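PDB 4R12: putative uncharacterized protein from Dictyostelium purpureum, which probably serves as the nicastrin subunit of gamma-secretase, the complex that cleaves Notch receptors and other integral membrane proteins within the membrane, perhaps recruiting substrates. Local coordinates for residues Val70-Thr74 / Asn75-Ser79; Ser107-Ser110 / Arg111-Lys115; Pro460-Thr463 / Ser464-Cys468. All coordinates share one frame; numbering follows the deposited sequence.

In the fold
All three contacts are local turns, met one after another along the chain. Contacts 1 and 2 both belong to the small lobe; their centres lie about 20 Å apart and their nearest atoms about 6 Å apart. They do not touch, but they share neighbours: Asp132 meets Ser79 of contact 1 and Ser107 of contact 2, and Tyr414 packs on Thr74 and Pro108. Contact 3, at the end of helix 452-463, is more remote, with its centre about 27 Å from that of contact 1 and about 26 Å from that of contact 2, and lies across the chain's centre from contact 2. Contact 1 alone carries a sugar, the glycan on Asn78; contact 3 holds the Cys461-Cys468 disulfide.

Contact 1: residues Val70-Thr74 / Asn75-Ser79; sequences VVLDT and NYFNS. With NAG (2-acetamido-2-deoxy-beta-D-glucopyranose), chain C.
Asp73 grips the turn that follows it with two acceptors. Its carboxylate OD1 takes the Asn75 N-H at 3.0 Å, met on the anti side as in an Asx turn, because chi1 of 180° swings CG away from its own N and alongside the chain ahead. Its carbonyl O accepts from Tyr76 N (2.9 Å), and Thr74 O from Phe77 N (3.0 Å): successive three-residue steps of a 3-10 turn. OD2 pairs with Arg155, and Asn75 OD1 accepts from Thr103 N.

This turn carries strand 67-72 into helix 79-83, whose N-cap is Asn78. Asn78 serves twice: OD1 caps Ser81 N, while ND2 is N-linked to the first sugar of the glycan.

Apolar contact falls to Leu72, a branched residue suited to the buried strand end: CD1 meets the edge of the Phe77 ring at CD1 (3.9 Å), and CD2 reaches Tyr76 CB (4.0 Å).

The sugar's O6 sits 3.5 Å above one face of Tyr76, toward the rim, and donates to Asn75 O. Tyr76 OH bonds to Asp53. Replacing Tyr76 by alanine is likely to strip the C6-O6 arm of its aromatic floor and leave Asp53 without its hydroxyl partner.

Contact 2: residues Ser107-Ser110 / Arg111-Lys115; sequences SPDS and RYPNK
Ser110 reaches over the next peptide to hold Tyr112, its OG accepting the Tyr112 N-H at 3.1 Å with an N-H...O angle of 148°. Its chi1 of 168° sets OG opposite the residue's own N and beside the carbonyl carbon, and a short hydroxyl side chain is what can double back so closely on the chain. The same pattern comes just before it, where Ser107 OG accepts from Asp109 N at 3.2 Å. Between the two, Asp109 OD1 takes the N-H of Ser110 (2.8 Å), approached on its anti side.

One water adds a bridge: it lies 2.8 Å from Ser110 OG and donates to Tyr112 O, linking the serine hydroxyl to the carbonyl of the same tyrosine whose N-H it holds.

Among the van der Waals contacts, Pro113 packs its CD against the Ser110 carbonyl, 3.7 Å from O, and that carbonyl is also bound by Asn128. Lys115 lies over the Tyr112 ring, with CG 3.7 Å above its centre, while Trp127 meets that tyrosine edge-to-face. Arg111 turns outward, bending at chi2; its NE binds Ala131 O and its NH1 forms a salt bridge with Glu126.

A type II beta turn runs from Tyr112 to Lys115, closed by Lys115 N to Tyr112 O at 3.2 Å. Proline, with its restrained phi, suits the second position at Pro113, and asparagine tolerates the positive phi (62°) of the third at Asn114. This small-lobe loop between strands 90-96 and 138-139 is thus built from ST turns at Ser107 and Ser110 followed by a type II beta turn.

Contact 3: residues Pro460-Thr463 / Ser464-Cys468; sequences PCFT and SSITC
The Phe462 ring meets Ile466 slantwise, its CE1 lying 4.1 Å from CD1 of the isoleucine, while Phe484 comes to the ring edge-to-face. Val242 and Leu245 of helix 234-252 and Leu504 and Ile505 of helix 500-512 also pack on this phenylalanine, and Leu504 touches Ile466 too. A large flat ring and a branched aliphatic chain therefore suit the buried side of the helix end, where both neighbouring helices press in.

The covalent tie is the disulfide of Cys461 and Cys468, SG to SG 2.1 Å, with a left-handed torsion of -78°. Cys461 places its SG opposite its backbone N (chi1 -175°), whereas Cys468 holds its sulfur between N and the carbonyl carbon. The bridge itself draws the CB atoms of Cys461 and Cys468 to 3.5 Å. Ile466 CG1 also lies against Cys461 SG, at 3.9 Å, and lends the bridge an apolar neighbour.

Backbone bonds finish the helix. Pro460 O accepts from both Ser464 N (2.9 Å) and Ser465 N (3.0 Å), four and five residues on, so one carbonyl gathers the first two N-H groups beyond the helix; the second bond is the straighter, at 165°. Two weaker CA-H...O contacts join them, Cys461 CA to Ser465 O and Ile466 CA to Cys461 O. The polar tip of Thr463 bonds back to Tyr459 O.

Ile466 then centres an inverse gamma turn that swings the chain round to Cys468, making this the C-terminal end of helix 452-463, with the loop that follows it tied back by a disulfide.

Contact 1: residues Val70-Thr74 / Asn75-Ser79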
loop_
_atom_site.group_PDB
_atom_site.type_symbol
_atom_site.label_atom_id
_atom_site.label_comp_id
_atom_site.label_asym_id
_atom_site.label_seq_id
_atom_site.Cartn_x
_atom_site.Cartn_y
_atom_site.Cartn_z
ATOM N N VAL A 70 -19.923 10.069 19.311
ATOM C CA VAL A 70 -20.826 9.879 18.181
ATOM C C VAL A 70 -20.553 8.559 17.471
ATOM O O VAL A 70 -19.415 8.257 17.097
ATOM C CB VAL A 70 -20.711 11.032 17.166
ATOM C CG1 VAL A 70 -21.627 10.791 15.968
ATOM C CG2 VAL A 70 -21.042 12.360 17.830
ATOM N N VAL A 71 -21.605 7.768 17.296
ATOM C CA VAL A 71 -21.535 6.527 16.531
ATOM C C VAL A 71 -22.122 6.785 15.151
ATOM O O VAL A 71 -23.275 7.197 15.037
ATOM C CB VAL A 71 -22.299 5.387 17.221
ATOM C CG1 VAL A 71 -22.163 4.102 16.427
ATOM C CG2 VAL A 71 -21.788 5.198 18.645
ATOM N N LEU A 72 -21.330 6.559 14.110
ATOM C CA LEU A 72 -21.756 6.883 12.753
ATOM C C LEU A 72 -22.012 5.655 11.895
ATOM O O LEU A 72 -21.126 4.823 11.718
ATOM C CB LEU A 72 -20.702 7.750 12.053
ATOM C CG LEU A 72 -20.496 9.186 12.526
ATOM C CD1 LEU A 72 -19.308 9.802 11.804
ATOM C CD2 LEU A 72 -21.749 9.990 12.269
ATOM N N ASP A 73 -23.221 5.554 11.355
ATOM C CA ASP A 73 -23.437 4.710 10.192
ATOM C C ASP A 73 -22.517 5.275 9.127
ATOM O O ASP A 73 -22.374 6.500 9.016
ATOM C CB ASP A 73 -24.891 4.739 9.726
ATOM C CG ASP A 73 -25.133 3.859 8.507
ATOM O OD1 ASP A 73 -24.831 4.305 7.374
ATOM O OD2 ASP A 73 -25.628 2.729 8.687
ATOM N N THR A 74 -21.881 4.414 8.350
ATOM C CA THR A 74 -20.812 4.903 7.496
ATOM C C THR A 74 -21.301 5.853 6.397
ATOM O O THR A 74 -20.508 6.628 5.859
ATOM C CB THR A 74 -20.025 3.746 6.861
ATOM O OG1 THR A 74 -18.864 4.274 6.207
ATOM C CG2 THR A 74 -20.881 2.970 5.872
ATOM N N ASN A 75 -22.593 5.821 6.072
ATOM C CA ASN A 75 -23.125 6.782 5.104
ATOM C C ASN A 75 -22.973 8.224 5.594
ATOM O O ASN A 75 -22.988 9.166 4.801
ATOM C CB ASN A 75 -24.588 6.493 4.788
ATOM C CG ASN A 75 -24.760 5.664 3.519
ATOM O OD1 ASN A 75 -23.779 5.213 2.917
ATOM N ND2 ASN A 75 -26.010 5.458 3.109
ATOM N N TYR A 76 -22.803 8.387 6.902
ATOM C CA TYR A 76 -22.631 9.711 7.489
ATOM C C TYR A 76 -21.185 10.036 7.867
ATOM O O TYR A 76 -20.912 11.082 8.464
ATOM C CB TYR A 76 -23.555 9.846 8.699
ATOM C CG TYR A 76 -24.981 9.939 8.247
ATOM C CD1 TYR A 76 -25.727 8.795 7.995
ATOM C CD2 TYR A 76 -25.567 11.173 8.002
ATOM C CE1 TYR A 76 -27.039 8.879 7.543
ATOM C CE2 TYR A 76 -26.864 11.266 7.553
ATOM C CZ TYR A 76 -27.595 10.122 7.322
ATOM O OH TYR A 76 -28.891 10.230 6.875
ATOM N N PHE A 77 -20.262 9.158 7.484
ATOM C CA PHE A 77 -18.837 9.391 7.715
ATOM C C PHE A 77 -18.133 9.944 6.475
ATOM O O PHE A 77 -17.711 9.194 5.591
ATOM C CB PHE A 77 -18.143 8.099 8.176
ATOM C CG PHE A 77 -16.670 8.270 8.450
ATOM C CD1 PHE A 77 -16.227 9.148 9.435
ATOM C CD2 PHE A 77 -15.732 7.555 7.723
ATOM C CE1 PHE A 77 -14.871 9.300 9.702
ATOM C CE2 PHE A 77 -14.370 7.713 7.975
ATOM C CZ PHE A 77 -13.940 8.584 8.965
ATOM N N ASN A 78 -18.134 11.261 6.360
ATOM C CA ASN A 78 -17.484 12.005 5.292
ATOM C C ASN A 78 -17.184 13.452 5.768
ATOM O O ASN A 78 -17.696 13.832 6.759
ATOM C CB ASN A 78 -18.280 11.949 3.979
ATOM C CG ASN A 78 -19.563 12.760 4.010
ATOM O OD1 ASN A 78 -19.616 13.774 4.636
ATOM N ND2 ASN A 78 -20.594 12.313 3.297
ATOM N N SER A 79 -16.334 14.206 5.084
ATOM C CA SER A 79 -15.905 15.517 5.578
ATOM C C SER A 79 -17.089 16.424 5.888
ATOM O O SER A 79 -17.199 16.941 6.993
ATOM C CB SER A 79 -14.963 16.206 4.583
ATOM O OG SER A 79 -15.529 16.259 3.285
HETATM C C1 NAG C . -21.549 12.820 2.837
HETATM C C2 NAG C . -22.164 12.961 1.457
HETATM C C3 NAG C . -23.533 13.580 1.481
HETATM C C4 NAG C . -24.454 12.903 2.445
HETATM C C5 NAG C . -23.765 12.864 3.811
HETATM C C6 NAG C . -24.540 12.147 4.888
HETATM C C7 NAG C . -20.323 13.264 -0.004
HETATM C C8 NAG C . -19.363 14.238 -0.604
HETATM N N2 NAG C . -21.346 13.763 0.629
HETATM O O3 NAG C . -24.054 13.510 0.172
HETATM O O4 NAG C . -25.594 13.715 2.475
HETATM O O5 NAG C . -22.483 12.275 3.726
HETATM O O6 NAG C . -25.236 11.019 4.444
HETATM O O7 NAG C . -20.139 12.094 -0.105
#

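Contact 2: residues Ser107-Ser110 / Arg111-Lys115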
loop_
_atom_site.group_PDB
_atom_site.type_symbol
_atom_site.label_atom_id
_atom_site.label_comp_id
_atom_site.label_asym_id
_atom_site.label_seq_id
_atom_site.Cartn_x
_atom_site.Cartn_y
_atom_site.Cartn_z
ATOM N N SER A 107 -14.051 8.811 -1.690
ATOM C CA SER A 107 -12.613 8.803 -1.421
ATOM C C SER A 107 -12.219 9.937 -0.479
ATOM O O SER A 107 -12.454 11.114 -0.773
ATOM C CB SER A 107 -11.810 8.908 -2.723
ATOM O OG SER A 107 -10.423 9.051 -2.458
ATOM N N PRO A 108 -11.620 9.582 0.664
ATOM C CA PRO A 108 -11.083 10.541 1.631
ATOM C C PRO A 108 -9.682 10.996 1.243
ATOM O O PRO A 108 -9.023 11.689 2.005
ATOM C CB PRO A 108 -11.030 9.729 2.930
ATOM C CG PRO A 108 -10.677 8.345 2.434
ATOM C CD PRO A 108 -11.379 8.187 1.093
ATOM N N ASP A 109 -9.218 10.600 0.067
ATOM C CA ASP A 109 -7.854 10.924 -0.327
ATOM C C ASP A 109 -7.802 12.205 -1.157
ATOM O O ASP A 109 -8.768 12.963 -1.202
ATOM C CB ASP A 109 -7.240 9.756 -1.098
ATOM C CG ASP A 109 -5.761 9.579 -0.803
ATOM O OD1 ASP A 109 -4.948 10.304 -1.414
ATOM O OD2 ASP A 109 -5.415 8.714 0.034
ATOM N N SER A 110 -6.668 12.445 -1.811
ATOM C CA SER A 110 -6.464 13.654 -2.616
ATOM C C SER A 110 -7.089 13.559 -4.019
ATOM O O SER A 110 -7.232 12.464 -4.558
ATOM C CB SER A 110 -4.962 13.932 -2.739
ATOM O OG SER A 110 -4.695 14.922 -3.711
ATOM N N ARG A 111 -7.434 14.708 -4.608
ATOM C CA ARG A 111 -7.935 14.758 -5.988
ATOM C C ARG A 111 -6.856 14.371 -7.000
ATOM O O ARG A 111 -7.159 13.929 -8.111
ATOM C CB ARG A 111 -8.460 16.160 -6.331
ATOM C CG ARG A 111 -9.627 16.670 -5.479
ATOM C CD ARG A 111 -10.974 16.288 -6.083
ATOM N NE ARG A 111 -12.113 16.877 -5.378
ATOM C CZ ARG A 111 -12.754 17.985 -5.756
ATOM N NH1 ARG A 111 -12.370 18.653 -6.833
ATOM N NH2 ARG A 111 -13.781 18.437 -5.043
ATOM N N TYR A 112 -5.600 14.583 -6.624
ATOM C CA TYR A 112 -4.459 14.162 -7.433
ATOM C C TYR A 112 -3.395 13.667 -6.461
ATOM O O TYR A 112 -2.558 14.436 -5.997
ATOM C CB TYR A 112 -3.958 15.323 -8.319
ATOM C CG TYR A 112 -2.870 15.009 -9.343
ATOM C CD1 TYR A 112 -1.874 14.066 -9.087
ATOM C CD2 TYR A 112 -2.829 15.681 -10.560
ATOM C CE1 TYR A 112 -0.881 13.799 -10.003
ATOM C CE2 TYR A 112 -1.838 15.414 -11.495
ATOM C CZ TYR A 112 -0.862 14.478 -11.208
ATOM O OH TYR A 112 0.133 14.212 -12.125
ATOM N N PRO A 113 -3.440 12.362 -6.129
ATOM C CA PRO A 113 -2.481 11.782 -5.179
ATOM C C PRO A 113 -1.029 12.016 -5.597
ATOM O O PRO A 113 -0.686 11.806 -6.768
ATOM C CB PRO A 113 -2.820 10.275 -5.205
ATOM C CG PRO A 113 -4.264 10.228 -5.624
ATOM C CD PRO A 113 -4.403 11.368 -6.630
ATOM N N ASN A 114 -0.212 12.477 -4.660
ATOM C CA ASN A 114 1.214 12.683 -4.877
ATOM C C ASN A 114 1.560 13.693 -5.947
ATOM O O ASN A 114 2.663 13.648 -6.482
ATOM C CB ASN A 114 1.884 11.358 -5.235
ATOM C CG ASN A 114 2.090 10.482 -4.042
ATOM O OD1 ASN A 114 2.614 10.924 -3.027
ATOM N ND2 ASN A 114 1.676 9.230 -4.151
ATOM N N LYS A 115 0.618 14.580 -6.271
ATOM C CA LYS A 115 0.788 15.524 -7.382
ATOM C C LYS A 115 2.161 16.189 -7.408
ATOM O O LYS A 115 2.854 16.170 -8.433
ATOM C CB LYS A 115 -0.285 16.616 -7.332
ATOM C CG LYS A 115 -0.183 17.593 -8.505
ATOM C CD LYS A 115 -0.566 19.007 -8.102
ATOM C CE LYS A 115 -2.062 19.235 -8.155
ATOM N NZ LYS A 115 -2.400 20.615 -7.671
HETATM O O HOH W 1 -3.644 17.096 -5.086
#

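Contact 3: residues Pro460-Thr463 / Ser464-Cys468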
loop_
_atom_site.group_PDB
_atom_site.type_symbol
_atom_site.label_atom_id
_atom_site.label_comp_id
_atom_site.label_asym_id
_atom_site.label_seq_id
_atom_site.Cartn_x
_atom_site.Cartn_y
_atom_site.Cartn_z
ATOM N N PRO A 460 -7.864 -14.181 -2.408
ATOM C CA PRO A 460 -8.555 -13.861 -1.150
ATOM C C PRO A 460 -7.599 -13.531 -0.008
ATOM O O PRO A 460 -7.977 -12.753 0.877
ATOM C CB PRO A 460 -9.347 -15.142 -0.819
ATOM C CG PRO A 460 -8.944 -16.158 -1.786
ATOM C CD PRO A 460 -7.980 -15.609 -2.769
ATOM N N CYS A 461 -6.387 -14.091 -0.031
ATOM C CA CYS A 461 -5.406 -13.776 1.008
ATOM C C CYS A 461 -5.063 -12.272 1.061
ATOM O O CYS A 461 -4.931 -11.705 2.146
ATOM C CB CYS A 461 -4.125 -14.587 0.800
ATOM S SG CYS A 461 -2.914 -14.373 2.119
ATOM N N PHE A 462 -4.910 -11.626 -0.095
ATOM C CA PHE A 462 -4.539 -10.215 -0.090
ATOM C C PHE A 462 -5.728 -9.260 -0.229
ATOM O O PHE A 462 -5.563 -8.052 -0.046
ATOM C CB PHE A 462 -3.513 -9.917 -1.192
ATOM C CG PHE A 462 -2.095 -10.360 -0.866
ATOM C CD1 PHE A 462 -1.832 -11.166 0.224
ATOM C CD2 PHE A 462 -1.023 -9.940 -1.659
ATOM C CE1 PHE A 462 -0.526 -11.555 0.537
ATOM C CE2 PHE A 462 0.288 -10.330 -1.366
ATOM C CZ PHE A 462 0.530 -11.140 -0.248
ATOM N N THR A 463 -6.929 -9.765 -0.508
ATOM C CA THR A 463 -8.076 -8.853 -0.646
ATOM C C THR A 463 -9.179 -9.070 0.389
ATOM O O THR A 463 -10.131 -8.285 0.444
ATOM C CB THR A 463 -8.718 -8.943 -2.065
ATOM O OG1 THR A 463 -9.266 -10.247 -2.286
ATOM C CG2 THR A 463 -7.701 -8.651 -3.127
ATOM N N SER A 464 -9.057 -10.128 1.201
ATOM C CA SER A 464 -10.074 -10.444 2.218
ATOM C C SER A 464 -9.527 -10.825 3.589
ATOM O O SER A 464 -9.952 -10.283 4.610
ATOM C CB SER A 464 -10.972 -11.606 1.741
ATOM O OG SER A 464 -11.953 -11.153 0.831
ATOM N N SER A 465 -8.630 -11.808 3.625
ATOM C CA SER A 465 -8.193 -12.394 4.898
ATOM C C SER A 465 -6.801 -12.993 4.734
ATOM O O SER A 465 -6.626 -13.981 4.031
ATOM C CB SER A 465 -9.186 -13.461 5.380
ATOM O OG SER A 465 -8.812 -13.957 6.655
ATOM N N ILE A 466 -5.816 -12.380 5.377
ATOM C CA ILE A 466 -4.422 -12.640 5.045
ATOM C C ILE A 466 -3.860 -13.830 5.861
ATOM O O ILE A 466 -2.902 -13.717 6.619
ATOM C CB ILE A 466 -3.586 -11.340 5.221
ATOM C CG1 ILE A 466 -2.173 -11.512 4.654
ATOM C CG2 ILE A 466 -3.623 -10.825 6.674
ATOM C CD1 ILE A 466 -1.487 -10.208 4.308
ATOM N N THR A 467 -4.456 -14.994 5.645
ATOM C CA THR A 467 -4.094 -16.191 6.397
ATOM C C THR A 467 -3.264 -17.201 5.582
ATOM O O THR A 467 -2.927 -18.281 6.077
ATOM C CB THR A 467 -5.367 -16.868 6.922
ATOM O OG1 THR A 467 -6.243 -17.137 5.815
ATOM C CG2 THR A 467 -6.087 -15.936 7.927
ATOM N N CYS A 468 -2.933 -16.851 4.342
ATOM C CA CYS A 468 -2.259 -17.788 3.434
ATOM C C CYS A 468 -0.750 -17.845 3.658
ATOM O O CYS A 468 -0.150 -16.895 4.152
ATOM C CB CYS A 468 -2.529 -17.413 1.978
ATOM S SG CYS A 468 -1.696 -15.882 1.425
#